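Local atomic coordinates of hypothetical protein PA2201 (Pseudomonas aeruginosa, PDB entry 2FEF), a protein that is of unknown function but probably acts as an immunity protein that neutralises a PoNe-type DNase toxin. Residues S84-K89 with R101-E106; L139-R142 with F148-Q151; Q151-G156 with A167-V172; R202-L207 with A257-A262. All coordinates share one frame; numbering follows the deposited sequence. Where two conformers were deposited one is given.

All four contacts are buried, and none is a surface patch. Contacts 1, 2 and 3 lie close to the middle of the chain, each centred about 8 Å from the chain centre. Contact 4 sits further out, at about 13 Å. Contact 1 joins helices 66-93 and 97-127. Contacts 2 and 3 both use helix 146-158 and share Q151. Contact 2 pairs this helix with the loop before it, contact 3 with helix 165-172. Contact 4 joins two parts of the C-terminal region that are 50 residues apart in sequence, and its M258 packs back on Q151. Contacts 1 to 3 rest on apolar packing, with no polar bond between their segments. Contact 4 instead sets a buried carboxylate against an aromatic edge.

Contact 1: residues S84-K89 with R101-E106; sequences STLLLK and RSIYLE
L87 overlaps both I103 and Y104, and its two neighbours take different parts of it. The root of the side chain meets I103: the I103 methyl CG2 lies 4.0 Å from L87 CA and 4.1 Å from L87 CB. The far end meets Y104. There L87 CD2 stands 3.8 Å from Y104 CD1, at the edge of the ring and near its plane, not over a face. L87 reaches this point because CG is anti to the backbone N (chi1 179°), which swings the tip toward the other helix. I103 points its CB toward helix 66-93, and CG2 makes its contacts. L86 adds a further contact: its CD2 is 4.1 Å from I103 CG2, and the two side chains cross at about a right angle. I103 CG2 thus touches two consecutive leucines. The two segments run nearly antiparallel, at 166°, with their axes 9.4 Å apart. This is a helical hairpin with a short connection between helices 66-93 and 97-127. W19 of helix 12-20 packs on L86 and I103, W42 and L45 of helix 35-54 pack on L86, and helix 146-158 lies against L87 and Y104 through M155.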
loop_
_atom_site.group_PDB
_atom_site.type_symbol
_atom_site.label_atom_id
_atom_site.label_comp_id
_atom_site.label_asym_id
_atom_site.label_seq_id
_atom_site.Cartn_x
_atom_site.Cartn_y
_atom_site.Cartn_z
ATOM N N SER B 84 -6.585 14.435 2.753
ATOM C CA SER B 84 -7.780 15.083 2.149
ATOM C C SER B 84 -8.903 14.064 1.795
ATOM O O SER B 84 -10.074 14.358 1.977
ATOM C CB SER B 84 -7.382 15.883 0.894
ATOM O OG SER B 84 -6.754 17.105 1.286
ATOM N N THR B 85 -8.526 12.907 1.245
ATOM C CA THR B 85 -9.507 11.858 0.902
ATOM C C THR B 85 -10.102 11.293 2.167
ATOM O O THR B 85 -11.298 11.103 2.251
ATOM C CB THR B 85 -8.902 10.775 -0.016
ATOM O OG1 THR B 85 -8.215 11.427 -1.095
ATOM C CG2 THR B 85 -9.987 9.885 -0.570
ATOM N N LEU B 86 -9.286 11.100 3.192
ATOM C CA LEU B 86 -9.824 10.658 4.484
ATOM C C LEU B 86 -10.886 11.631 4.974
ATOM O O LEU B 86 -11.959 11.217 5.433
ATOM C CB LEU B 86 -8.691 10.540 5.528
ATOM C CG LEU B 86 -9.111 9.710 6.753
ATOM C CD1 LEU B 86 -9.146 8.215 6.478
ATOM C CD2 LEU B 86 -8.169 10.006 7.951
ATOM N N LEU B 87 -10.588 12.935 4.883
ATOM C CA LEU B 87 -11.559 13.953 5.331
ATOM C C LEU B 87 -12.869 13.812 4.543
ATOM O O LEU B 87 -13.949 13.764 5.119
ATOM C CB LEU B 87 -10.961 15.371 5.181
ATOM C CG LEU B 87 -11.919 16.518 5.598
ATOM C CD1 LEU B 87 -12.438 16.332 6.972
ATOM C CD2 LEU B 87 -11.150 17.831 5.485
ATOM N N LEU B 88 -12.757 13.719 3.227
ATOM C CA LEU B 88 -13.921 13.523 2.378
ATOM C C LEU B 88 -14.735 12.287 2.776
ATOM O O LEU B 88 -15.951 12.366 2.935
ATOM C CB LEU B 88 -13.480 13.475 0.895
ATOM C CG LEU B 88 -14.647 13.245 -0.071
ATOM C CD1 LEU B 88 -15.661 14.415 -0.026
ATOM C CD2 LEU B 88 -14.107 12.998 -1.462
ATOM N N LYS B 89 -14.080 11.141 2.944
ATOM C CA LYS B 89 -14.793 9.947 3.375
ATOM C C LYS B 89 -15.509 10.154 4.720
ATOM O O LYS B 89 -16.621 9.653 4.946
ATOM C CB LYS B 89 -13.791 8.802 3.487
ATOM C CG LYS B 89 -13.236 8.411 2.119
ATOM C CD LYS B 89 -14.282 7.629 1.308
ATOM C CE LYS B 89 -13.874 7.605 -0.157
ATOM N NZ LYS B 89 -14.958 6.917 -0.934
ATOM N N ARG B 101 -13.230 18.147 12.266
ATOM C CA ARG B 101 -12.185 19.165 12.585
ATOM C C ARG B 101 -10.860 18.513 13.033
ATOM O O ARG B 101 -9.775 18.928 12.611
ATOM C CB ARG B 101 -12.702 20.182 13.608
ATOM C CG ARG B 101 -11.775 21.420 13.761
ATOM C CD ARG B 101 -12.325 22.334 14.876
ATOM N NE ARG B 101 -11.782 23.692 14.781
ATOM C CZ ARG B 101 -10.608 24.059 15.301
ATOM N NH1 ARG B 101 -9.860 23.187 15.966
ATOM N NH2 ARG B 101 -10.182 25.304 15.155
ATOM N N SER B 102 -10.961 17.447 13.826
ATOM C CA SER B 102 -9.791 16.696 14.262
ATOM C C SER B 102 -9.005 16.109 13.088
ATOM O O SER B 102 -7.780 15.999 13.159
ATOM C CB SER B 102 -10.201 15.599 15.263
ATOM O OG SER B 102 -10.628 14.415 14.579
ATOM N N ILE B 103 -9.690 15.744 12.000
ATOM C CA ILE B 103 -9.022 15.312 10.780
ATOM C C ILE B 103 -8.472 16.490 10.013
ATOM O O ILE B 103 -7.320 16.471 9.602
ATOM C CB ILE B 103 -9.944 14.443 9.879
ATOM C CG1 ILE B 103 -10.453 13.240 10.691
ATOM C CG2 ILE B 103 -9.205 13.976 8.571
ATOM C CD1 ILE B 103 -11.706 12.534 10.080
ATOM N N TYR B 104 -9.295 17.516 9.841
ATOM C CA TYR B 104 -8.931 18.710 9.091
ATOM C C TYR B 104 -7.636 19.372 9.604
ATOM O O TYR B 104 -6.795 19.809 8.811
ATOM C CB TYR B 104 -10.083 19.742 9.111
ATOM C CG TYR B 104 -9.668 21.003 8.365
ATOM C CD1 TYR B 104 -9.691 21.060 6.950
ATOM C CD2 TYR B 104 -9.164 22.098 9.062
ATOM C CE1 TYR B 104 -9.229 22.204 6.272
ATOM C CE2 TYR B 104 -8.705 23.245 8.392
ATOM C CZ TYR B 104 -8.763 23.300 7.020
ATOM O OH TYR B 104 -8.317 24.448 6.418
ATOM N N LEU B 105 -7.449 19.402 10.914
ATOM C CA LEU B 105 -6.231 20.039 11.447
ATOM C C LEU B 105 -4.987 19.346 10.921
ATOM O O LEU B 105 -3.996 20.017 10.613
ATOM C CB LEU B 105 -6.214 20.054 12.974
ATOM C CG LEU B 105 -7.252 20.951 13.658
ATOM C CD1 LEU B 105 -6.948 20.969 15.139
ATOM C CD2 LEU B 105 -7.290 22.384 13.087
ATOM N N GLU B 106 -5.054 18.015 10.792
ATOM C CA GLU B 106 -3.892 17.250 10.293
ATOM C C GLU B 106 -3.775 17.263 8.794
ATOM O O GLU B 106 -2.655 17.222 8.244
ATOM C CB GLU B 106 -3.923 15.808 10.799
ATOM C CG GLU B 106 -3.784 15.708 12.323
ATOM C CD GLU B 106 -2.502 16.357 12.787
ATOM O OE1 GLU B 106 -1.478 16.227 12.074
ATOM O OE2 GLU B 106 -2.506 16.990 13.853
#

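Contact 2: residues L139-R142 with F148-Q151; sequences LAPR and FALQ
L139 pushes its forked end against the start of helix 146-158, and most of the contact depends on it. Both branches are used. L139 CD1 and CD2 each lie 3.7 Å from F148 CB, so both methyls bear on the first side-chain carbon of F148. CD2 also reaches the backbone, 3.7 Å from A149 N, and stands 4.1 Å from A149 CB. With chi1 at -158°, L139 extends away from its own backbone N, and the fork reaches the helix. L139 was deposited in two conformers, so its exact methyl distances are less certain. F148 turns its CB toward L139, but its ring leads away and lies oblique to L139 CD1. The motif is a loop doubling back over the helix that it leads into. Its backbone is tied on the far side, where L139 bonds to V172 of helix 165-172. P141 continues the same apolar strip: its CG rests 4.3 Å from A149 CB. L181 of helix 179-189 packs on both P141 and A149. The F148 ring meets W111 of helix 97-127 with planes at about 45°, and R54 of the second subunit also packs on F148.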
loop_
_atom_site.group_PDB
_atom_site.type_symbol
_atom_site.label_atom_id
_atom_site.label_comp_id
_atom_site.label_asym_id
_atom_site.label_seq_id
_atom_site.Cartn_x
_atom_site.Cartn_y
_atom_site.Cartn_z
ATOM N N LEU B 139 0.553 23.121 -4.201
ATOM C CA LEU B 139 -0.789 22.905 -4.730
ATOM C C LEU B 139 -1.051 23.964 -5.785
ATOM O O LEU B 139 -1.087 25.160 -5.496
ATOM C CB LEU B 139 -1.827 22.934 -3.595
ATOM C CG LEU B 139 -3.197 22.274 -3.743
ATOM C CD1 LEU B 139 -3.150 20.877 -4.387
ATOM C CD2 LEU B 139 -3.877 22.231 -2.373
ATOM N N ALA B 140 -1.216 23.517 -7.027
ATOM C CA ALA B 140 -1.345 24.425 -8.172
ATOM C C ALA B 140 -2.800 24.478 -8.590
ATOM O O ALA B 140 -3.261 23.576 -9.307
ATOM C CB ALA B 140 -0.501 23.934 -9.323
ATOM N N PRO B 141 -3.535 25.510 -8.133
ATOM C CA PRO B 141 -4.987 25.534 -8.311
ATOM C C PRO B 141 -5.410 25.738 -9.766
ATOM O O PRO B 141 -6.515 25.409 -10.120
ATOM C CB PRO B 141 -5.409 26.747 -7.475
ATOM C CG PRO B 141 -4.355 26.874 -6.465
ATOM C CD PRO B 141 -3.103 26.671 -7.332
ATOM N N ARG B 142 -4.510 26.240 -10.617
ATOM C CA ARG B 142 -4.863 26.404 -12.046
ATOM C C ARG B 142 -5.030 25.065 -12.760
ATOM O O ARG B 142 -5.663 24.988 -13.839
ATOM C CB ARG B 142 -3.820 27.282 -12.765
ATOM C CG ARG B 142 -4.015 28.763 -12.473
ATOM C CD ARG B 142 -2.802 29.591 -12.979
ATOM N NE ARG B 142 -2.824 30.931 -12.394
ATOM C CZ ARG B 142 -3.506 31.951 -12.898
ATOM N NH1 ARG B 142 -4.205 31.806 -14.019
ATOM N NH2 ARG B 142 -3.493 33.124 -12.287
ATOM N N PHE B 148 -8.414 20.120 -4.204
ATOM C CA PHE B 148 -7.757 20.081 -2.872
ATOM C C PHE B 148 -7.663 21.461 -2.267
ATOM O O PHE B 148 -7.701 21.615 -1.027
ATOM C CB PHE B 148 -6.313 19.494 -2.964
ATOM C CG PHE B 148 -6.285 18.055 -3.373
ATOM C CD1 PHE B 148 -6.597 17.055 -2.465
ATOM C CD2 PHE B 148 -5.897 17.696 -4.677
ATOM C CE1 PHE B 148 -6.557 15.685 -2.838
ATOM C CE2 PHE B 148 -5.829 16.313 -5.078
ATOM C CZ PHE B 148 -6.175 15.322 -4.156
ATOM N N ALA B 149 -7.478 22.481 -3.117
ATOM C CA ALA B 149 -7.398 23.861 -2.590
ATOM C C ALA B 149 -8.810 24.296 -2.128
ATOM O O ALA B 149 -8.973 24.928 -1.070
ATOM C CB ALA B 149 -6.847 24.823 -3.638
ATOM N N LEU B 150 -9.819 23.936 -2.915
ATOM C CA LEU B 150 -11.230 24.193 -2.541
ATOM C C LEU B 150 -11.505 23.548 -1.180
ATOM O O LEU B 150 -12.046 24.202 -0.286
ATOM C CB LEU B 150 -12.203 23.614 -3.601
ATOM C CG LEU B 150 -13.697 23.658 -3.205
ATOM C CD1 LEU B 150 -14.110 25.116 -3.001
ATOM C CD2 LEU B 150 -14.478 22.993 -4.319
ATOM N N GLN B 151 -11.136 22.266 -1.025
ATOM C CA GLN B 151 -11.364 21.571 0.248
ATOM C C GLN B 151 -10.651 22.300 1.410
ATOM O O GLN B 151 -11.225 22.499 2.480
ATOM C CB GLN B 151 -10.828 20.114 0.200
ATOM C CG GLN B 151 -11.242 19.333 1.481
ATOM C CD GLN B 151 -10.436 18.079 1.697
ATOM O OE1 GLN B 151 -9.261 18.145 2.081
ATOM N NE2 GLN B 151 -11.069 16.922 1.484
#

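Contact 3: residues Q151-G156 with A167-V172; sequences QLLAMG and ALVEEV
L152 offers a carbonyl oxygen that two donors grip, and its side chain faces helix 165-172. Its O accepts the helical bond from G156 N at 3.2 Å. It also accepts a second bond from the Y104 hydroxyl of helix 97-127. L152 CD2 meets L168 CD1 at 4.3 Å, both residues pointing their CB toward the other helix, so the leucines come together methyl to methyl. L153 and V169 form a second pair on one flank. L153 starts off along the gap, but its end turns in, and its CD2 comes to 4.2 Å from V169 CG2. V169 is short and beta-branched, so the longer leucine does most of the reaching. The backbones stay well apart, with the CA atoms of L152 and L168 at 7.9 Å. Helices 146-158 and 165-172 are successive in the chain, and this contact packs them together across the short link between them. Helix 165-172 includes a wider, pi-type turn at 168-172. Y104 also packs on L168, so one tyrosine serves both helices. The chemistry implies a division of labour: four buried hydrocarbon side chains join the helices by van der Waals contact, while the tyrosine hydroxyl ties helix 97-127 to helix 146-158.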
loop_
_atom_site.group_PDB
_atom_site.type_symbol
_atom_site.label_atom_id
_atom_site.label_comp_id
_atom_site.label_asym_id
_atom_site.label_seq_id
_atom_site.Cartn_x
_atom_site.Cartn_y
_atom_site.Cartn_z
ATOM N N GLN B 151 -11.136 22.266 -1.025
ATOM C CA GLN B 151 -11.364 21.571 0.248
ATOM C C GLN B 151 -10.651 22.300 1.410
ATOM O O GLN B 151 -11.225 22.499 2.480
ATOM C CB GLN B 151 -10.828 20.114 0.200
ATOM C CG GLN B 151 -11.242 19.333 1.481
ATOM C CD GLN B 151 -10.436 18.079 1.697
ATOM O OE1 GLN B 151 -9.261 18.145 2.081
ATOM N NE2 GLN B 151 -11.069 16.922 1.484
ATOM N N LEU B 152 -9.391 22.673 1.201
ATOM C CA LEU B 152 -8.620 23.298 2.289
ATOM C C LEU B 152 -9.274 24.598 2.759
ATOM O O LEU B 152 -9.363 24.843 3.976
ATOM C CB LEU B 152 -7.172 23.554 1.852
ATOM C CG LEU B 152 -6.338 22.269 1.863
ATOM C CD1 LEU B 152 -5.005 22.604 1.090
ATOM C CD2 LEU B 152 -6.092 21.806 3.284
ATOM N N LEU B 153 -9.722 25.432 1.823
ATOM C CA LEU B 153 -10.296 26.722 2.220
ATOM C C LEU B 153 -11.718 26.530 2.711
ATOM O O LEU B 153 -12.055 27.010 3.787
ATOM C CB LEU B 153 -10.216 27.777 1.095
ATOM C CG LEU B 153 -8.881 28.533 1.018
ATOM C CD1 LEU B 153 -7.655 27.582 0.995
ATOM C CD2 LEU B 153 -8.832 29.473 -0.152
ATOM N N ALA B 154 -12.545 25.809 1.942
ATOM C CA ALA B 154 -13.968 25.659 2.336
ATOM C C ALA B 154 -14.126 24.879 3.641
ATOM O O ALA B 154 -14.980 25.237 4.491
ATOM C CB ALA B 154 -14.776 24.995 1.198
HETATM N N MSE B 155 -13.279 23.853 3.842
HETATM C CA MSE B 155 -13.443 23.035 5.047
HETATM C C MSE B 155 -12.847 23.784 6.205
HETATM O O MSE B 155 -13.288 23.626 7.316
HETATM C CB MSE B 155 -12.879 21.604 4.924
HETATM C CG MSE B 155 -13.541 20.673 3.836
HETATM SE SE MSE B 155 -15.545 20.748 4.008
HETATM C CE MSE B 155 -16.023 22.030 2.681
ATOM N N GLY B 156 -11.861 24.633 5.938
ATOM C CA GLY B 156 -11.366 25.580 6.978
ATOM C C GLY B 156 -12.501 26.443 7.553
ATOM O O GLY B 156 -12.601 26.649 8.762
ATOM N N ALA B 167 -1.607 30.753 6.281
ATOM C CA ALA B 167 -0.373 30.019 5.920
ATOM C C ALA B 167 -0.598 29.082 4.735
ATOM O O ALA B 167 0.288 28.919 3.878
ATOM C CB ALA B 167 0.179 29.230 7.094
ATOM N N LEU B 168 -1.759 28.438 4.704
ATOM C CA LEU B 168 -2.127 27.613 3.543
ATOM C C LEU B 168 -2.061 28.398 2.242
ATOM O O LEU B 168 -1.421 27.972 1.289
ATOM C CB LEU B 168 -3.518 26.949 3.726
ATOM C CG LEU B 168 -3.605 25.901 4.845
ATOM C CD1 LEU B 168 -5.044 25.536 5.117
ATOM C CD2 LEU B 168 -2.799 24.640 4.519
ATOM N N VAL B 169 -2.740 29.531 2.178
ATOM C CA VAL B 169 -2.679 30.377 0.984
ATOM C C VAL B 169 -1.236 30.824 0.659
ATOM O O VAL B 169 -0.802 30.726 -0.484
ATOM C CB VAL B 169 -3.643 31.549 1.113
ATOM C CG1 VAL B 169 -3.492 32.494 -0.024
ATOM C CG2 VAL B 169 -5.138 30.998 1.151
ATOM N N GLU B 170 -0.490 31.306 1.652
ATOM C CA GLU B 170 0.895 31.725 1.369
ATOM C C GLU B 170 1.829 30.573 0.937
ATOM O O GLU B 170 2.526 30.672 -0.083
ATOM C CB GLU B 170 1.533 32.467 2.551
ATOM C CG GLU B 170 3.036 32.729 2.276
ATOM C CD GLU B 170 3.714 33.527 3.336
ATOM O OE1 GLU B 170 3.249 33.490 4.482
ATOM O OE2 GLU B 170 4.727 34.188 3.013
ATOM N N GLU B 171 1.882 29.525 1.744
ATOM C CA GLU B 171 2.937 28.516 1.622
ATOM C C GLU B 171 2.559 27.391 0.651
ATOM O O GLU B 171 3.413 26.895 -0.102
ATOM C CB GLU B 171 3.289 27.929 2.983
ATOM C CG GLU B 171 3.687 28.984 4.051
ATOM C CD GLU B 171 4.426 28.403 5.286
ATOM O OE1 GLU B 171 4.155 28.859 6.430
ATOM O OE2 GLU B 171 5.291 27.501 5.128
ATOM N N VAL B 172 1.295 26.986 0.686
ATOM C CA VAL B 172 0.845 25.860 -0.143
ATOM C C VAL B 172 0.422 26.340 -1.537
ATOM O O VAL B 172 0.760 25.687 -2.549
ATOM C CB VAL B 172 -0.296 25.019 0.527
ATOM C CG1 VAL B 172 -0.607 23.757 -0.291
ATOM C CG2 VAL B 172 0.067 24.621 1.961
#

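Contact 4: residues R202-L207 with A257-A262; sequences RPFGQL and AMEVSA
F204 turns the edge of its ring toward the carboxylate of E259. E259 OE2 lies near the ring plane, 3.6 Å from F204 CE2 and 4.1 Å from F204 CD2. The ring and carboxylate planes are 59° apart, so the two groups neither stack nor lie flat against each other. With chi1 at 76° the E259 side chain is tucked against its own backbone, and a second turn further out brings the acid back to the helix start. There E259 OE1 accepts from V260 N at 3.0 Å with an N-H...O angle of 156°, on its anti side and somewhat out of the carboxylate plane. OE2 has other partners: the hydroxyls of Y225 and Y230 on helix 223-234. L207 touches the aliphatic part, its CD1 lying 4.2 Å from E259 CG. P203 follows a cis peptide bond, and its CG stands 3.9 Å above the F204 ring plane, over the centre. A257 is at the N-cap position of helix 258-267; its O accepts the helical bond from S261 N and a second one from S261 OG at 2.8 Å. The contact joins helix 201-204 and its 3-10 continuation to helix 258-267, in the C-terminal part of the chain, which resembles PoNi immunity proteins. The ring-edge hydrogens, the tyrosine hydroxyls and the helix start would probably help to stabilise the carboxylate, if charged, in this buried place.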
loop_
_atom_site.group_PDB
_atom_site.type_symbol
_atom_site.label_atom_id
_atom_site.label_comp_id
_atom_site.label_asym_id
_atom_site.label_seq_id
_atom_site.Cartn_x
_atom_site.Cartn_y
_atom_site.Cartn_z
ATOM N N ARG B 202 -16.203 25.688 -15.464
ATOM C CA ARG B 202 -17.242 24.657 -15.272
ATOM C C ARG B 202 -16.818 23.849 -14.035
ATOM O O ARG B 202 -15.885 23.078 -14.112
ATOM C CB ARG B 202 -17.264 23.725 -16.490
ATOM C CG ARG B 202 -18.026 24.234 -17.731
ATOM C CD ARG B 202 -17.569 25.575 -18.303
ATOM N NE ARG B 202 -16.234 25.583 -18.917
ATOM C CZ ARG B 202 -15.824 26.484 -19.817
ATOM N NH1 ARG B 202 -14.590 26.423 -20.299
ATOM N NH2 ARG B 202 -16.642 27.449 -20.236
ATOM N N PRO B 203 -17.526 23.980 -12.907
ATOM C CA PRO B 203 -18.780 24.703 -12.667
ATOM C C PRO B 203 -18.684 26.165 -12.218
ATOM O O PRO B 203 -19.688 26.862 -12.195
ATOM C CB PRO B 203 -19.411 23.894 -11.528
ATOM C CG PRO B 203 -18.251 23.447 -10.683
ATOM C CD PRO B 203 -17.087 23.230 -11.702
ATOM N N PHE B 204 -17.497 26.612 -11.836
ATOM C CA PHE B 204 -17.388 27.812 -11.010
ATOM C C PHE B 204 -17.694 29.168 -11.664
ATOM O O PHE B 204 -17.963 30.142 -10.960
ATOM C CB PHE B 204 -16.032 27.825 -10.305
ATOM C CG PHE B 204 -15.763 26.592 -9.503
ATOM C CD1 PHE B 204 -14.761 25.704 -9.890
ATOM C CD2 PHE B 204 -16.515 26.309 -8.351
ATOM C CE1 PHE B 204 -14.517 24.534 -9.150
ATOM C CE2 PHE B 204 -16.237 25.175 -7.592
ATOM C CZ PHE B 204 -15.272 24.289 -7.995
ATOM N N GLY B 205 -17.662 29.229 -12.998
ATOM C CA GLY B 205 -18.090 30.433 -13.721
ATOM C C GLY B 205 -19.549 30.783 -13.471
ATOM O O GLY B 205 -19.938 31.941 -13.611
ATOM N N GLN B 206 -20.344 29.783 -13.081
ATOM C CA GLN B 206 -21.783 29.950 -12.799
ATOM C C GLN B 206 -22.067 30.681 -11.479
ATOM O O GLN B 206 -23.232 30.950 -11.162
ATOM C CB GLN B 206 -22.506 28.584 -12.825
ATOM C CG GLN B 206 -22.413 27.868 -14.194
ATOM C CD GLN B 206 -23.138 28.631 -15.287
ATOM O OE1 GLN B 206 -22.523 29.117 -16.238
ATOM N NE2 GLN B 206 -24.444 28.770 -15.139
ATOM N N LEU B 207 -20.999 30.987 -10.732
ATOM C CA LEU B 207 -21.053 31.839 -9.540
ATOM C C LEU B 207 -20.958 33.335 -9.858
ATOM O O LEU B 207 -21.132 34.177 -8.958
ATOM C CB LEU B 207 -19.946 31.455 -8.548
ATOM C CG LEU B 207 -20.032 30.047 -7.919
ATOM C CD1 LEU B 207 -18.834 29.720 -7.044
ATOM C CD2 LEU B 207 -21.301 29.894 -7.099
ATOM N N ALA B 257 -21.262 20.376 -2.251
ATOM C CA ALA B 257 -21.161 21.794 -2.553
ATOM C C ALA B 257 -20.518 22.522 -1.389
ATOM O O ALA B 257 -21.168 23.299 -0.695
ATOM C CB ALA B 257 -22.579 22.389 -2.832
HETATM N N MSE B 258 -19.219 22.298 -1.215
HETATM C CA MSE B 258 -18.428 22.866 -0.108
HETATM C C MSE B 258 -18.322 24.356 -0.235
HETATM O O MSE B 258 -18.277 25.058 0.772
HETATM C CB MSE B 258 -16.987 22.341 -0.248
HETATM C CG MSE B 258 -16.937 20.932 0.060
HETATM SE SE MSE B 258 -15.047 20.388 -0.061
HETATM C CE MSE B 258 -15.459 18.589 0.481
ATOM N N GLU B 259 -18.259 24.838 -1.480
ATOM C CA GLU B 259 -18.159 26.269 -1.723
ATOM C C GLU B 259 -19.436 27.017 -1.272
ATOM O O GLU B 259 -19.344 28.010 -0.555
ATOM C CB GLU B 259 -17.772 26.593 -3.176
ATOM C CG GLU B 259 -18.819 26.482 -4.322
ATOM C CD GLU B 259 -19.314 25.086 -4.612
ATOM O OE1 GLU B 259 -19.851 24.444 -3.678
ATOM O OE2 GLU B 259 -19.289 24.647 -5.782
ATOM N N VAL B 260 -20.592 26.526 -1.690
ATOM C CA VAL B 260 -21.892 27.140 -1.303
ATOM C C VAL B 260 -22.073 27.081 0.226
ATOM O O VAL B 260 -22.488 28.065 0.864
ATOM C CB VAL B 260 -23.087 26.460 -2.016
ATOM C CG1 VAL B 260 -24.438 27.147 -1.659
ATOM C CG2 VAL B 260 -22.892 26.472 -3.518
ATOM N N SER B 261 -21.782 25.923 0.807
ATOM C CA SER B 261 -21.913 25.775 2.264
ATOM C C SER B 261 -20.979 26.747 3.001
ATOM O O SER B 261 -21.421 27.422 3.941
ATOM C CB SER B 261 -21.680 24.318 2.695
ATOM O OG SER B 261 -22.424 23.435 1.831
ATOM N N ALA B 262 -19.714 26.859 2.554
ATOM C CA ALA B 262 -18.771 27.786 3.206
ATOM C C ALA B 262 -19.212 29.236 3.013
ATOM O O ALA B 262 -19.103 30.062 3.922
ATOM C CB ALA B 262 -17.344 27.548 2.700
#